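Local coordinates for protein Tetur07g02040 (Tetranychus urticae, PDB 6BDJ) that probably cleaves catechol-type aromatic rings between their two hydroxyl-bearing carbons, using molecular oxygen and a bound ferric iron, at residues V67-V72 against L222-N227; I56-I61 against D114-L119; S37-E42 against S232-A237. All blocks are in the same frame, centred on the assembly; numbering follows the deposited sequence.

Contact 1: residues V67-V72 against L222-N227; sequences VTLNLV and LNLAIN
N70 and N223 have nearly the same first torsion, with CG anti to the carbonyl carbon (chi1 -60° and -62°), so their amides run side by side off the same face of the sheet. N70 ND2 donates to N223 OD1 at 2.9 Å, almost straight along the C=O axis; the other amide atom of N70, OD1, is held by T130 OG1. V72 and A225 share that face, CG2 of the valine 3.8 Å from CB of the alanine. On the opposite face L69, L71 and L224 also carry CG beside the backbone N, L222 anti to it. L69 CD2 rests on L222 CB at 3.7 Å, and L71 CD2 on L224 CB at 3.8 Å. Between the faces runs parallel pairing: N70 O accepts from L224 N at 2.7 Å and N70 N gives to L222 O, and V72 bonds likewise to L224 and I226. The segment axes are 27° apart; as first and last strands of the chain, 64-73 and 218-226 are parallel neighbours in the mixed sheet of this intradiol-dioxygenase fold. Strand 130-136 pairs with the other edge of 64-73, while the leucine face packs on Y150 and I152 of strand 148-154 and I164 of strand 157-166.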
# COMPACT_ATOMS: atom_id res chain seq x y z
N VAL A 67 6.47 7.39 1.69
CA VAL A 67 5.04 7.30 1.93
C VAL A 67 4.78 7.64 3.39
O VAL A 67 5.21 6.91 4.27
CB VAL A 67 4.54 5.87 1.61
CG1 VAL A 67 3.10 5.67 2.08
CG2 VAL A 67 4.64 5.58 0.12
N THR A 68 4.09 8.75 3.64
CA THR A 68 3.70 9.14 5.00
C THR A 68 2.20 8.97 5.09
O THR A 68 1.45 9.50 4.27
CB THR A 68 4.09 10.60 5.30
OG1 THR A 68 5.52 10.73 5.21
CG2 THR A 68 3.64 11.05 6.69
N LEU A 69 1.76 8.17 6.07
CA LEU A 69 0.35 7.97 6.36
C LEU A 69 0.03 8.56 7.71
O LEU A 69 0.74 8.28 8.68
CB LEU A 69 0.00 6.49 6.41
CG LEU A 69 0.35 5.63 5.20
CD1 LEU A 69 -0.42 4.33 5.27
CD2 LEU A 69 0.02 6.32 3.89
N ASN A 70 -1.04 9.36 7.78
CA ASN A 70 -1.49 9.98 9.03
C ASN A 70 -2.84 9.37 9.39
O ASN A 70 -3.79 9.48 8.61
CB ASN A 70 -1.57 11.50 8.86
CG ASN A 70 -0.22 12.12 8.50
OD1 ASN A 70 0.77 12.01 9.25
ND2 ASN A 70 -0.16 12.78 7.34
N LEU A 71 -2.90 8.64 10.51
CA LEU A 71 -4.11 7.94 10.94
C LEU A 71 -4.82 8.75 12.00
O LEU A 71 -4.19 9.19 12.98
CB LEU A 71 -3.81 6.56 11.53
CG LEU A 71 -3.12 5.45 10.70
CD1 LEU A 71 -3.32 4.10 11.37
CD2 LEU A 71 -3.58 5.37 9.25
N VAL A 72 -6.13 8.94 11.81
CA VAL A 72 -7.02 9.45 12.87
C VAL A 72 -8.15 8.46 13.15
O VAL A 72 -8.53 7.69 12.27
CB VAL A 72 -7.60 10.85 12.56
CG1 VAL A 72 -6.47 11.88 12.53
CG2 VAL A 72 -8.37 10.87 11.26
N LEU A 222 -0.80 10.50 2.64
CA LEU A 222 -2.18 10.08 2.60
C LEU A 222 -2.69 10.16 4.02
O LEU A 222 -2.11 9.57 4.93
CB LEU A 222 -2.28 8.65 2.07
CG LEU A 222 -3.67 8.03 1.92
CD1 LEU A 222 -4.48 8.74 0.86
CD2 LEU A 222 -3.48 6.56 1.62
N ASN A 223 -3.75 10.93 4.21
CA ASN A 223 -4.37 11.07 5.50
C ASN A 223 -5.51 10.06 5.54
O ASN A 223 -6.33 10.07 4.63
CB ASN A 223 -4.89 12.50 5.67
CG ASN A 223 -3.77 13.51 5.63
OD1 ASN A 223 -2.71 13.26 6.16
ND2 ASN A 223 -4.01 14.66 5.01
N LEU A 224 -5.53 9.19 6.54
CA LEU A 224 -6.61 8.19 6.71
C LEU A 224 -7.38 8.37 8.01
O LEU A 224 -6.81 8.72 9.06
CB LEU A 224 -6.03 6.76 6.64
CG LEU A 224 -5.33 6.36 5.33
CD1 LEU A 224 -4.47 5.11 5.47
CD2 LEU A 224 -6.33 6.22 4.19
N ALA A 225 -8.69 8.13 7.92
CA ALA A 225 -9.57 8.03 9.07
C ALA A 225 -10.09 6.60 9.12
O ALA A 225 -10.74 6.14 8.18
CB ALA A 225 -10.73 9.00 8.93
N ILE A 226 -9.79 5.90 10.19
CA ILE A 226 -10.22 4.51 10.34
C ILE A 226 -11.03 4.32 11.63
O ILE A 226 -11.24 5.26 12.38
CB ILE A 226 -9.01 3.55 10.30
CG1 ILE A 226 -8.01 3.84 11.42
CG2 ILE A 226 -8.30 3.63 8.95
CD1 ILE A 226 -7.33 2.58 11.86
N ASN A 227 -11.49 3.10 11.85
CA ASN A 227 -12.27 2.74 13.00
C ASN A 227 -11.56 1.63 13.75
O ASN A 227 -11.60 0.48 13.32
CB ASN A 227 -13.65 2.26 12.54
CG ASN A 227 -14.62 2.06 13.69
OD1 ASN A 227 -14.26 2.23 14.86
ND2 ASN A 227 -15.83 1.68 13.38

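Contact 2: residues I56-I61 against D114-L119; sequences IVEDRI and DPRRFL
One face of the F118 ring carries the guanidinium of R60, the two planes 4° apart, with R60 CZ 4.0 Å from the ring centroid: a stacked cation-pi pair. R60 CD adds a CH-pi contact over the same face. The ring edge points at a second guanidinium, that of R116, one of whose faces lies over F118 CD2, while E58 OE1 and D59 OD1 sit at the R116 edge. NH1 of R116 gives two bonds, to E58 OE1 at 2.8 Å, on the anti lone pair, and to D59 OD1 at 2.9 Å. NH2 reaches D59 OD2 at 3.0 Å, so R116 grips the aspartate end-on, though from above the carboxylate plane. A type II' beta turn from V57 to R60 makes these charges neighbours, and E58, D59, R60 and R116 form a salt-bridge network tying the loop before strand 64-73 to the loop before strand 120-124. R60 grips D59 side-on, NE to OD1 and NH2 to OD2, so each carboxylate oxygen takes two firm donors; this probably offsets the closeness of R60 NH2 and R116 NH2 at 3.8 Å. R60 NH1 goes on to D91, and E58 OE2 to R53. One water donates to E58 OE1 and accepts from R116 NE and R117 N. Farther along, L119 N donates to I56 O at 2.7 Å, and L119 CD1 touches R60 CG.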
# COMPACT_ATOMS: atom_id res chain seq x y z
N ILE A 56 12.11 -0.26 3.03
CA ILE A 56 11.64 -1.58 2.60
C ILE A 56 12.17 -1.96 1.22
O ILE A 56 11.76 -2.97 0.66
CB ILE A 56 10.09 -1.67 2.60
CG1 ILE A 56 9.44 -0.66 1.64
CG2 ILE A 56 9.58 -1.37 3.99
CD1 ILE A 56 7.91 -0.75 1.52
N VAL A 57 13.10 -1.16 0.70
CA VAL A 57 13.56 -1.29 -0.70
C VAL A 57 14.38 -2.54 -0.95
O VAL A 57 14.18 -3.20 -1.96
CB VAL A 57 14.35 -0.04 -1.13
CG1 VAL A 57 14.91 -0.18 -2.55
CG2 VAL A 57 13.44 1.19 -1.08
N GLU A 58 15.31 -2.85 -0.05
CA GLU A 58 16.25 -3.95 -0.20
C GLU A 58 17.02 -3.73 -1.50
O GLU A 58 17.57 -2.67 -1.68
CB GLU A 58 15.55 -5.32 -0.09
CG GLU A 58 14.88 -5.52 1.26
CD GLU A 58 14.44 -6.95 1.56
OE1 GLU A 58 14.66 -7.88 0.77
OE2 GLU A 58 13.78 -7.13 2.57
N ASP A 59 16.99 -4.70 -2.42
CA ASP A 59 17.71 -4.66 -3.68
C ASP A 59 16.88 -4.17 -4.87
O ASP A 59 17.36 -4.18 -5.99
CB ASP A 59 18.25 -6.07 -4.03
CG ASP A 59 17.14 -7.11 -4.10
OD1 ASP A 59 16.03 -6.82 -3.63
OD2 ASP A 59 17.38 -8.24 -4.57
N ARG A 60 15.64 -3.72 -4.63
CA ARG A 60 14.78 -3.37 -5.73
C ARG A 60 15.18 -2.04 -6.34
O ARG A 60 15.70 -1.16 -5.66
CB ARG A 60 13.34 -3.29 -5.26
CG ARG A 60 12.79 -4.61 -4.75
CD ARG A 60 12.78 -5.67 -5.83
NE ARG A 60 13.86 -6.66 -5.69
CZ ARG A 60 14.04 -7.73 -6.48
NH1 ARG A 60 13.25 -7.95 -7.52
NH2 ARG A 60 15.05 -8.57 -6.26
N ILE A 61 14.93 -1.92 -7.63
CA ILE A 61 15.33 -0.75 -8.40
C ILE A 61 14.07 0.00 -8.79
O ILE A 61 13.07 -0.61 -9.14
CB ILE A 61 16.15 -1.16 -9.66
CG1 ILE A 61 16.46 0.02 -10.57
CG2 ILE A 61 15.48 -2.28 -10.45
CD1 ILE A 61 17.30 1.10 -9.93
N ASP A 114 9.14 -18.39 -1.72
CA ASP A 114 10.46 -17.83 -1.49
C ASP A 114 10.53 -17.02 -0.17
O ASP A 114 9.52 -16.52 0.31
CB ASP A 114 10.89 -17.03 -2.72
CG ASP A 114 10.12 -15.77 -2.90
OD1 ASP A 114 10.46 -14.78 -2.23
OD2 ASP A 114 9.17 -15.76 -3.74
N PRO A 115 11.73 -16.89 0.41
CA PRO A 115 11.85 -16.15 1.66
C PRO A 115 12.07 -14.65 1.50
O PRO A 115 12.28 -13.98 2.48
CB PRO A 115 13.13 -16.76 2.29
CG PRO A 115 13.98 -17.10 1.11
CD PRO A 115 13.00 -17.56 0.05
N ARG A 116 12.09 -14.12 0.29
CA ARG A 116 12.28 -12.69 0.11
C ARG A 116 11.07 -11.90 0.63
O ARG A 116 9.95 -12.33 0.54
CB ARG A 116 12.50 -12.33 -1.36
CG ARG A 116 13.78 -12.92 -2.00
CD ARG A 116 15.04 -12.46 -1.27
NE ARG A 116 15.16 -11.00 -1.10
CZ ARG A 116 15.65 -10.13 -1.97
NH1 ARG A 116 15.74 -8.84 -1.63
NH2 ARG A 116 16.01 -10.52 -3.19
N ARG A 117 11.36 -10.72 1.15
CA ARG A 117 10.42 -9.84 1.75
C ARG A 117 10.65 -8.40 1.36
O ARG A 117 10.20 -7.49 2.05
CB ARG A 117 10.47 -9.99 3.27
CG ARG A 117 10.13 -11.41 3.76
CD ARG A 117 8.68 -11.76 3.46
NE ARG A 117 8.39 -13.08 4.02
CZ ARG A 117 8.46 -14.23 3.35
NH1 ARG A 117 8.83 -14.25 2.06
NH2 ARG A 117 8.19 -15.36 3.97
N PHE A 118 11.30 -8.17 0.23
CA PHE A 118 11.45 -6.83 -0.25
C PHE A 118 10.07 -6.20 -0.44
O PHE A 118 9.07 -6.89 -0.73
CB PHE A 118 12.25 -6.75 -1.57
CG PHE A 118 11.67 -7.55 -2.73
CD1 PHE A 118 10.52 -7.13 -3.40
CD2 PHE A 118 12.30 -8.69 -3.19
CE1 PHE A 118 10.00 -7.86 -4.46
CE2 PHE A 118 11.79 -9.43 -4.25
CZ PHE A 118 10.64 -9.01 -4.89
N LEU A 119 10.08 -4.88 -0.29
CA LEU A 119 8.92 -4.06 -0.47
C LEU A 119 7.74 -4.45 0.43
O LEU A 119 6.56 -4.31 0.06
CB LEU A 119 8.54 -4.00 -1.95
CG LEU A 119 9.61 -3.33 -2.84
CD1 LEU A 119 9.26 -3.43 -4.32
CD2 LEU A 119 9.88 -1.87 -2.50
O HOH W 1 14.19 -10.26 1.58

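Contact 3: residues S37-E42 against S232-A237; sequences SPEVGE and SNLMWA
E39 OE1 takes two hydrogen bonds: S232 OG donates to it at 2.7 Å, on the syn lone pair, and the backbone N of I161 supplies the other. S232 OG also accepts from L234 N two residues on, an ST turn that fixes the hydroxyl with its oxygen anti to the backbone N (chi1 -176°). A water donates to E39 OE2 at 2.6 Å and accepts from N233 N. Crossing E39 obliquely, L234 puts CD1 3.3 Å from E39 CB, a tight fit. An alanine at E39 removes the acceptor shared by S232 OG and I161 N and the water's partner, and would probably loosen 232-234 from this loop. Three residues on, E42 N donates to L234 O at 3.1 Å, and the extended side chain, CG anti to its N (chi1 -172°), carries OE1 to W236 N at 2.9 Å, a straight bond arriving from above the carboxylate plane. OE2 of E42 forms a salt bridge with R151, likely to keep the carboxylate ionised. The last modelled residues are thus tied to a loop near the non-haem ferric site, the side chain of E42 about 6 Å from that of iron ligand H149.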
# COMPACT_ATOMS: atom_id res chain seq x y z
N SER A 37 -12.28 6.49 5.83
CA SER A 37 -11.58 6.06 4.63
C SER A 37 -12.20 4.77 4.10
O SER A 37 -12.73 3.97 4.86
CB SER A 37 -10.10 5.90 4.89
OG SER A 37 -9.52 7.18 5.02
N PRO A 38 -12.17 4.59 2.79
CA PRO A 38 -12.71 3.36 2.26
C PRO A 38 -11.74 2.20 2.48
O PRO A 38 -10.53 2.40 2.59
CB PRO A 38 -12.79 3.66 0.77
CG PRO A 38 -11.59 4.53 0.53
CD PRO A 38 -11.58 5.44 1.73
N GLU A 39 -12.31 1.00 2.56
CA GLU A 39 -11.57 -0.23 2.58
C GLU A 39 -11.56 -0.84 1.19
O GLU A 39 -12.46 -0.62 0.37
CB GLU A 39 -12.24 -1.22 3.52
CG GLU A 39 -12.14 -0.88 4.99
CD GLU A 39 -12.24 -2.13 5.85
OE1 GLU A 39 -11.20 -2.81 6.10
OE2 GLU A 39 -13.38 -2.43 6.26
N VAL A 40 -10.55 -1.67 0.94
CA VAL A 40 -10.38 -2.31 -0.38
C VAL A 40 -9.83 -3.69 -0.08
O VAL A 40 -9.04 -3.85 0.87
CB VAL A 40 -9.35 -1.55 -1.25
CG1 VAL A 40 -9.31 -2.15 -2.65
CG2 VAL A 40 -9.70 -0.07 -1.37
N GLY A 41 -10.18 -4.66 -0.91
CA GLY A 41 -9.77 -6.05 -0.70
C GLY A 41 -8.24 -6.19 -0.56
O GLY A 41 -7.47 -5.47 -1.17
N GLU A 42 -7.84 -7.13 0.28
CA GLU A 42 -6.43 -7.38 0.59
C GLU A 42 -5.64 -7.87 -0.61
O GLU A 42 -4.42 -7.65 -0.71
CB GLU A 42 -6.36 -8.44 1.66
CG GLU A 42 -4.99 -8.69 2.23
CD GLU A 42 -5.10 -9.55 3.47
OE1 GLU A 42 -5.15 -10.81 3.33
OE2 GLU A 42 -5.16 -8.95 4.57
N SER A 232 -12.24 -5.71 10.22
CA SER A 232 -12.33 -5.83 8.76
C SER A 232 -12.66 -7.28 8.40
O SER A 232 -12.33 -8.19 9.14
CB SER A 232 -11.01 -5.40 8.09
OG SER A 232 -11.12 -5.41 6.67
N ASN A 233 -13.34 -7.49 7.28
CA ASN A 233 -13.56 -8.85 6.75
C ASN A 233 -12.93 -8.95 5.35
O ASN A 233 -13.29 -9.84 4.56
CB ASN A 233 -15.07 -9.24 6.75
CG ASN A 233 -15.92 -8.40 5.80
OD1 ASN A 233 -15.48 -7.37 5.27
ND2 ASN A 233 -17.15 -8.83 5.59
N LEU A 234 -11.98 -8.07 5.06
CA LEU A 234 -11.42 -7.97 3.71
C LEU A 234 -10.10 -8.71 3.53
O LEU A 234 -9.48 -8.62 2.46
CB LEU A 234 -11.31 -6.50 3.30
CG LEU A 234 -12.72 -5.95 3.01
CD1 LEU A 234 -12.72 -4.44 2.93
CD2 LEU A 234 -13.29 -6.48 1.70
N MET A 235 -9.71 -9.46 4.56
CA MET A 235 -8.54 -10.31 4.50
C MET A 235 -8.83 -11.42 3.49
O MET A 235 -9.98 -11.79 3.31
CB MET A 235 -8.10 -10.85 5.88
CG MET A 235 -9.18 -11.42 6.79
SD MET A 235 -10.15 -10.29 7.84
CE MET A 235 -9.29 -8.72 7.83
N TRP A 236 -7.79 -11.92 2.81
CA TRP A 236 -7.94 -12.93 1.77
C TRP A 236 -8.55 -14.24 2.24
O TRP A 236 -9.32 -14.84 1.50
CB TRP A 236 -6.60 -13.18 1.10
CG TRP A 236 -6.66 -14.07 -0.08
CD1 TRP A 236 -6.32 -15.37 -0.12
CD2 TRP A 236 -7.16 -13.75 -1.39
NE1 TRP A 236 -6.52 -15.89 -1.38
CE2 TRP A 236 -7.07 -14.92 -2.17
CE3 TRP A 236 -7.66 -12.58 -1.98
CZ2 TRP A 236 -7.43 -14.95 -3.53
CZ3 TRP A 236 -8.03 -12.60 -3.33
CH2 TRP A 236 -7.91 -13.79 -4.09
N ALA A 237 -8.20 -14.65 3.46
CA ALA A 237 -8.80 -15.84 4.10
C ALA A 237 -9.82 -15.39 5.14
O ALA A 237 -11.03 -15.51 4.94
CB ALA A 237 -7.73 -16.70 4.76
O HOH W 2 -14.54 -4.76 6.58

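In the fold
Contacts 1 and 3 adjoin: A225 O lies 2.8 Å from S37 N, a probable hydrogen bond, and L224 CD2 packs on S37 OG. S37 thus lies against A225 of contact 1, and its segment runs on to meet 232-237; along the chain both other contacts are nested inside the loop closed by contact 3. Contact 2 stands apart, its centre about 24 Å from each of the other centres and across the chain's centre from contact 1. The side chain of L119 in contact 2 is about 11 Å from the iron and that of E42 in contact 3 about 9 Å, while the side chain of F118 in contact 2 comes about 6 Å from that of iron ligand Y96.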